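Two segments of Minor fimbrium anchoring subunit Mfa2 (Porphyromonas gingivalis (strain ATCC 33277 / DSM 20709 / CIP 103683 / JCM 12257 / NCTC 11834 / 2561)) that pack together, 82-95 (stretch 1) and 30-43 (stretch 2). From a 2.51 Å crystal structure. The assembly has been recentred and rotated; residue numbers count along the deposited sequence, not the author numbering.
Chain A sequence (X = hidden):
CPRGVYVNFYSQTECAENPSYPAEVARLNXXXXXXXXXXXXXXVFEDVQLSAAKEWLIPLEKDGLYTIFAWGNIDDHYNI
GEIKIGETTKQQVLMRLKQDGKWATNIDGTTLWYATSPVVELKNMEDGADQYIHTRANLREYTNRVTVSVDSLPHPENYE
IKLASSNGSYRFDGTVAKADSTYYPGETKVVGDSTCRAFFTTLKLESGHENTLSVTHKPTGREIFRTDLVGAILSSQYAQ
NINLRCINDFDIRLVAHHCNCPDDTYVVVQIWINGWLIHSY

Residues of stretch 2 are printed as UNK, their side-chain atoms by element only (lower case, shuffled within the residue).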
# COMPACT_ATOMS: atom_id res chain seq x y z
N GLU A 82 -3.96 18.68 5.83
CA GLU A 82 -5.18 19.47 6.05
C GLU A 82 -6.45 18.68 5.78
O GLU A 82 -6.59 18.02 4.75
CB GLU A 82 -5.16 20.73 5.18
CG GLU A 82 -6.51 21.41 5.03
CD GLU A 82 -6.64 22.19 3.73
OE1 GLU A 82 -7.26 21.66 2.77
OE2 GLU A 82 -6.13 23.33 3.66
N ILE A 83 -7.39 18.72 6.72
CA ILE A 83 -8.71 18.12 6.52
C ILE A 83 -9.77 19.16 6.86
O ILE A 83 -10.11 19.34 8.03
CB ILE A 83 -8.91 16.87 7.40
CG1 ILE A 83 -7.81 15.84 7.16
CG2 ILE A 83 -10.28 16.25 7.16
CD1 ILE A 83 -7.92 14.60 8.06
N LYS A 84 -10.29 19.86 5.86
CA LYS A 84 -11.19 20.97 6.14
C LYS A 84 -12.47 20.92 5.33
O LYS A 84 -12.47 21.13 4.11
CB LYS A 84 -10.47 22.31 5.92
CG LYS A 84 -9.70 22.75 7.16
CD LYS A 84 -8.72 23.90 6.94
CE LYS A 84 -9.25 24.96 5.99
NZ LYS A 84 -8.31 26.13 5.89
N ILE A 85 -13.57 20.65 6.04
CA ILE A 85 -14.89 20.50 5.45
C ILE A 85 -15.33 21.74 4.71
O ILE A 85 -15.18 22.85 5.21
CB ILE A 85 -15.94 20.16 6.54
CG1 ILE A 85 -15.63 18.79 7.14
CG2 ILE A 85 -17.34 20.18 5.97
CD1 ILE A 85 -16.68 18.29 8.09
N GLY A 86 -15.84 21.54 3.50
CA GLY A 86 -16.24 22.62 2.64
C GLY A 86 -15.07 23.30 1.98
O GLY A 86 -15.24 24.37 1.39
N GLU A 87 -13.88 22.71 2.08
CA GLU A 87 -12.67 23.28 1.47
C GLU A 87 -11.78 22.21 0.85
O GLU A 87 -11.52 22.23 -0.35
CB GLU A 87 -11.89 24.11 2.50
CG GLU A 87 -12.66 25.39 2.89
CD GLU A 87 -12.00 26.23 3.97
OE1 GLU A 87 -10.84 26.68 3.77
OE2 GLU A 87 -12.65 26.45 5.02
N THR A 88 -11.33 21.27 1.67
CA THR A 88 -10.47 20.17 1.23
C THR A 88 -11.07 19.40 0.05
O THR A 88 -12.25 19.11 0.05
CB THR A 88 -10.21 19.21 2.40
OG1 THR A 88 -9.57 19.92 3.46
CG2 THR A 88 -9.33 18.07 1.96
N THR A 89 -10.26 19.05 -0.96
CA THR A 89 -10.78 18.31 -2.11
C THR A 89 -10.19 16.91 -2.27
O THR A 89 -9.17 16.58 -1.66
CB THR A 89 -10.54 19.08 -3.41
OG1 THR A 89 -9.14 19.22 -3.65
CG2 THR A 89 -11.16 20.45 -3.31
N LYS A 90 -10.85 16.10 -3.10
CA LYS A 90 -10.56 14.67 -3.27
C LYS A 90 -9.09 14.37 -3.56
O LYS A 90 -8.57 13.35 -3.13
CB LYS A 90 -11.44 14.07 -4.39
CG LYS A 90 -11.15 14.68 -5.76
CD LYS A 90 -11.97 14.20 -6.96
CE LYS A 90 -13.36 13.70 -6.63
NZ LYS A 90 -14.09 13.46 -7.93
N GLN A 91 -8.42 15.26 -4.27
CA GLN A 91 -7.10 14.95 -4.82
C GLN A 91 -5.96 15.62 -4.06
O GLN A 91 -4.82 15.59 -4.49
CB GLN A 91 -7.03 15.34 -6.31
CG GLN A 91 -6.92 16.84 -6.57
CD GLN A 91 -8.24 17.63 -6.42
OE1 GLN A 91 -9.28 17.08 -6.09
NE2 GLN A 91 -8.18 18.93 -6.69
N GLN A 92 -6.27 16.23 -2.92
CA GLN A 92 -5.22 16.77 -2.06
C GLN A 92 -4.58 15.64 -1.26
O GLN A 92 -5.16 14.58 -1.09
CB GLN A 92 -5.79 17.83 -1.12
CG GLN A 92 -6.08 19.16 -1.79
CD GLN A 92 -6.80 20.15 -0.87
OE1 GLN A 92 -8.02 20.27 -0.91
NE2 GLN A 92 -6.03 20.84 -0.04
N VAL A 93 -3.37 15.87 -0.78
CA VAL A 93 -2.67 14.82 -0.07
C VAL A 93 -3.18 14.64 1.34
O VAL A 93 -3.06 15.52 2.19
CB VAL A 93 -1.15 15.07 -0.03
CG1 VAL A 93 -0.44 13.89 0.64
CG2 VAL A 93 -0.61 15.29 -1.45
N LEU A 94 -3.76 13.49 1.61
CA LEU A 94 -4.20 13.16 2.95
C LEU A 94 -3.04 12.86 3.91
O LEU A 94 -3.08 13.22 5.09
CB LEU A 94 -5.14 11.96 2.89
CG LEU A 94 -5.59 11.39 4.22
CD1 LEU A 94 -6.20 12.49 5.10
CD2 LEU A 94 -6.58 10.27 3.97
N MSE A 95 -1.99 12.25 3.37
CA MSE A 95 -1.14 11.36 4.15
C MSE A 95 0.27 11.25 3.60
O MSE A 95 0.43 11.07 2.40
CB MSE A 95 -1.77 9.98 4.11
CG MSE A 95 -1.62 9.07 5.28
SE MSE A 95 -2.45 7.41 4.63
CE MSE A 95 -0.92 6.65 3.70
N UNK A 30 -13.27 7.69 7.52
CA UNK A 30 -14.18 7.66 6.39
C UNK A 30 -14.61 9.07 6.01
O UNK A 30 -15.14 9.82 6.85
c UNK A 30 -16.23 6.59 5.45
c UNK A 30 -15.40 6.79 6.69
c UNK A 30 -14.94 5.46 7.22
N UNK A 31 -14.38 9.43 4.75
CA UNK A 31 -14.65 10.78 4.26
C UNK A 31 -15.72 10.76 3.19
O UNK A 31 -15.85 9.78 2.44
c UNK A 31 -10.21 11.37 6.57
c UNK A 31 -11.17 12.35 6.62
c UNK A 31 -11.25 10.43 4.66
o UNK A 31 -9.21 11.37 7.52
c UNK A 31 -13.36 11.42 3.70
c UNK A 31 -12.17 12.36 5.70
c UNK A 31 -10.24 10.40 5.59
c UNK A 31 -12.24 11.41 4.70
N UNK A 32 -16.49 11.84 3.11
CA UNK A 32 -17.50 11.97 2.07
C UNK A 32 -17.20 13.20 1.22
O UNK A 32 -17.01 14.30 1.74
c UNK A 32 -18.89 12.06 2.67
N UNK A 33 -17.13 12.99 -0.09
CA UNK A 33 -16.93 14.08 -1.03
C UNK A 33 -18.17 14.16 -1.90
O UNK A 33 -18.83 13.14 -2.14
c UNK A 33 -14.39 13.96 -1.05
c UNK A 33 -12.95 13.12 0.68
c UNK A 33 -12.12 14.20 0.52
c UNK A 33 -13.55 15.04 -1.19
c UNK A 33 -14.08 13.01 -0.09
c UNK A 33 -12.42 15.16 -0.42
c UNK A 33 -15.66 13.85 -1.86
N UNK A 34 -18.50 15.37 -2.34
CA UNK A 34 -19.72 15.58 -3.11
C UNK A 34 -19.48 15.67 -4.62
O UNK A 34 -18.41 15.33 -5.11
o UNK A 34 -18.75 18.19 -3.65
o UNK A 34 -19.73 18.98 -1.86
c UNK A 34 -20.43 16.85 -2.63
c UNK A 34 -19.57 18.09 -2.72
N UNK A 35 -20.50 16.14 -5.33
CA UNK A 35 -20.46 16.27 -6.78
C UNK A 35 -19.20 16.99 -7.27
O UNK A 35 -18.74 16.73 -8.38
c UNK A 35 -21.56 18.54 -7.35
n UNK A 35 -21.52 20.38 -9.90
c UNK A 35 -22.76 19.23 -7.99
c UNK A 35 -21.71 17.02 -7.29
c UNK A 35 -22.36 20.55 -8.65
N UNK A 36 -18.64 17.87 -6.44
CA UNK A 36 -17.50 18.70 -6.84
C UNK A 36 -16.16 18.19 -6.32
O UNK A 36 -15.12 18.78 -6.61
o UNK A 36 -19.69 21.44 -6.17
o UNK A 36 -19.22 20.57 -8.14
c UNK A 36 -18.96 20.76 -6.93
c UNK A 36 -17.71 20.14 -6.35
N UNK A 37 -16.19 17.10 -5.57
CA UNK A 37 -14.97 16.53 -5.02
C UNK A 37 -14.53 17.27 -3.77
O UNK A 37 -13.39 17.14 -3.35
N UNK A 38 -15.43 18.04 -3.18
CA UNK A 38 -15.15 18.78 -1.96
C UNK A 38 -15.53 17.96 -0.73
O UNK A 38 -16.54 17.26 -0.73
c UNK A 38 -16.00 20.71 -0.55
c UNK A 38 -15.91 20.11 -1.96
c UNK A 38 -16.19 22.15 -3.43
c UNK A 38 -15.25 21.09 -2.94
N UNK A 39 -14.72 18.03 0.32
CA UNK A 39 -14.99 17.30 1.56
C UNK A 39 -16.24 17.82 2.26
O UNK A 39 -16.35 19.00 2.56
c UNK A 39 -13.79 17.41 2.51
c UNK A 39 -14.14 15.18 3.66
c UNK A 39 -12.48 16.81 4.53
c UNK A 39 -13.82 16.66 3.85
N UNK A 40 -17.19 16.91 2.51
CA UNK A 40 -18.43 17.27 3.19
C UNK A 40 -18.58 16.59 4.55
O UNK A 40 -19.37 17.04 5.38
c UNK A 40 -19.76 17.76 1.10
n UNK A 40 -19.19 21.98 1.45
n UNK A 40 -19.35 22.06 -0.84
c UNK A 40 -19.64 16.92 2.32
c UNK A 40 -19.63 19.22 1.45
c UNK A 40 -19.37 21.37 0.29
n UNK A 40 -19.60 20.06 0.25
N UNK A 41 -17.84 15.52 4.78
CA UNK A 41 -17.99 14.78 6.02
C UNK A 41 -16.69 14.06 6.37
O UNK A 41 -16.09 13.44 5.49
o UNK A 41 -19.20 12.96 7.03
c UNK A 41 -19.13 13.79 5.88
N UNK A 42 -16.26 14.13 7.62
CA UNK A 42 -15.02 13.47 8.05
C UNK A 42 -15.22 12.70 9.35
O UNK A 42 -15.48 13.30 10.39
c UNK A 42 -13.90 14.49 8.21
N UNK A 43 -15.07 11.39 9.30
CA UNK A 43 -15.41 10.56 10.45
C UNK A 43 -14.32 9.58 10.86
O UNK A 43 -13.62 9.02 10.01
c UNK A 43 -16.70 9.80 10.17
o UNK A 43 -18.42 11.42 10.50
c UNK A 43 -17.81 10.70 9.71
n UNK A 43 -18.09 10.68 8.41

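Position 30 carries three carbons, one bearing the other two, and lies out of reach of stretch 1. This is Val-30, a beta-branched residue at home in a buried strand. At position 31 a single carbon leads to a six-carbon ring bearing one oxygen. The ring meets Leu-94 CD2, and its oxygen lies 3.5 Å from Ile-83 CD1, so the residue is Tyr-31, whose ring touches two aliphatic side chains, Ile-83 and Leu-94. Position 32 has one side-chain carbon and no contact with stretch 1; it is Ala-32, which alternates with its neighbours in the strand and points elsewhere.

Position 33 again shows one carbon and a six-membered ring, now without oxygen. One ring carbon lies 3.2 Å from Lys-90 N and 3.4 Å from Thr-89 C. The residue is Phe-33, so the flat apolar ring lies against the backbone of Thr-89 and Lys-90.

Position 34 has two carbons, the second carrying two oxygens, and makes no contact with stretch 1. It is Asp-34, which opens a type I turn ending at position 37; its OD1 accepts a hydrogen bond of 2.8 Å from the backbone N of position 36. Position 35 bears four carbons in a row ending in nitrogen, remote from stretch 1: Lys-35, exposed on the turn. Position 36, with two carbons and two oxygens, also stands clear. It is Asp-36, and its OD1 forms a salt bridge with Lys-35 NZ at 2.9 Å.

Position 37 has no side-chain atoms and is Gly-37. Its positive phi favours glycine, and an ideal CB would sit 3.0 Å from Lys-90 CE, a clash. Position 38 has four carbons forked at the first, one arm two carbons long. One carbon is 3.7 Å from Gly-86 CA and another 4.2 Å from Thr-89 CG2. This is Ile-38, a beta-branched residue that lays apolar carbons against both.

Position 39 also has four carbons, but forked at the second, and points toward stretch 1. One of its end carbons lies 3.5 Å from Ile-83 CG2 and 3.9 Å from Thr-88 CB: Leu-39. Position 40 has three carbons, a nitrogen, and a carbon carrying two more nitrogens, one of them 3.2 Å from Gly-86 CA. It is Arg-40, whose NE makes a very short 2.4 Å salt bridge to Asp-34 OD2, tying the turn to the following strand.

Position 41 carries one carbon and one oxygen, pointing away from stretch 1: Ser-41, small, with a hydroxyl also hydrogen-bonded elsewhere in the structure. Position 42 has a lone carbon, 4.2 Å from Ile-83 CG2; Ala-42 suits this modest gap. Position 43, two carbons with one oxygen and one nitrogen on the second, lies out of reach of stretch 1. It is Asn-43, whose amide ND2 donates to Ser-41 OG at 2.9 Å.

The contact rests on three backbone hydrogen bonds: Lys-90 N to Gly-37 O (2.8 Å), Leu-39 N to Thr-88 O (2.7 Å) and Gly-86 N to Leu-39 O (2.8 Å). The first two flank the single beta bridge between Thr-89 and Ile-38, and the third extends the pairing past it. Beside this seam, Tyr-31, Leu-39 and Ala-42 pack around Ile-83, adding apolar burial to backbone pairing.

Stretch 2 30-43: VYAFDKDGILRSAN
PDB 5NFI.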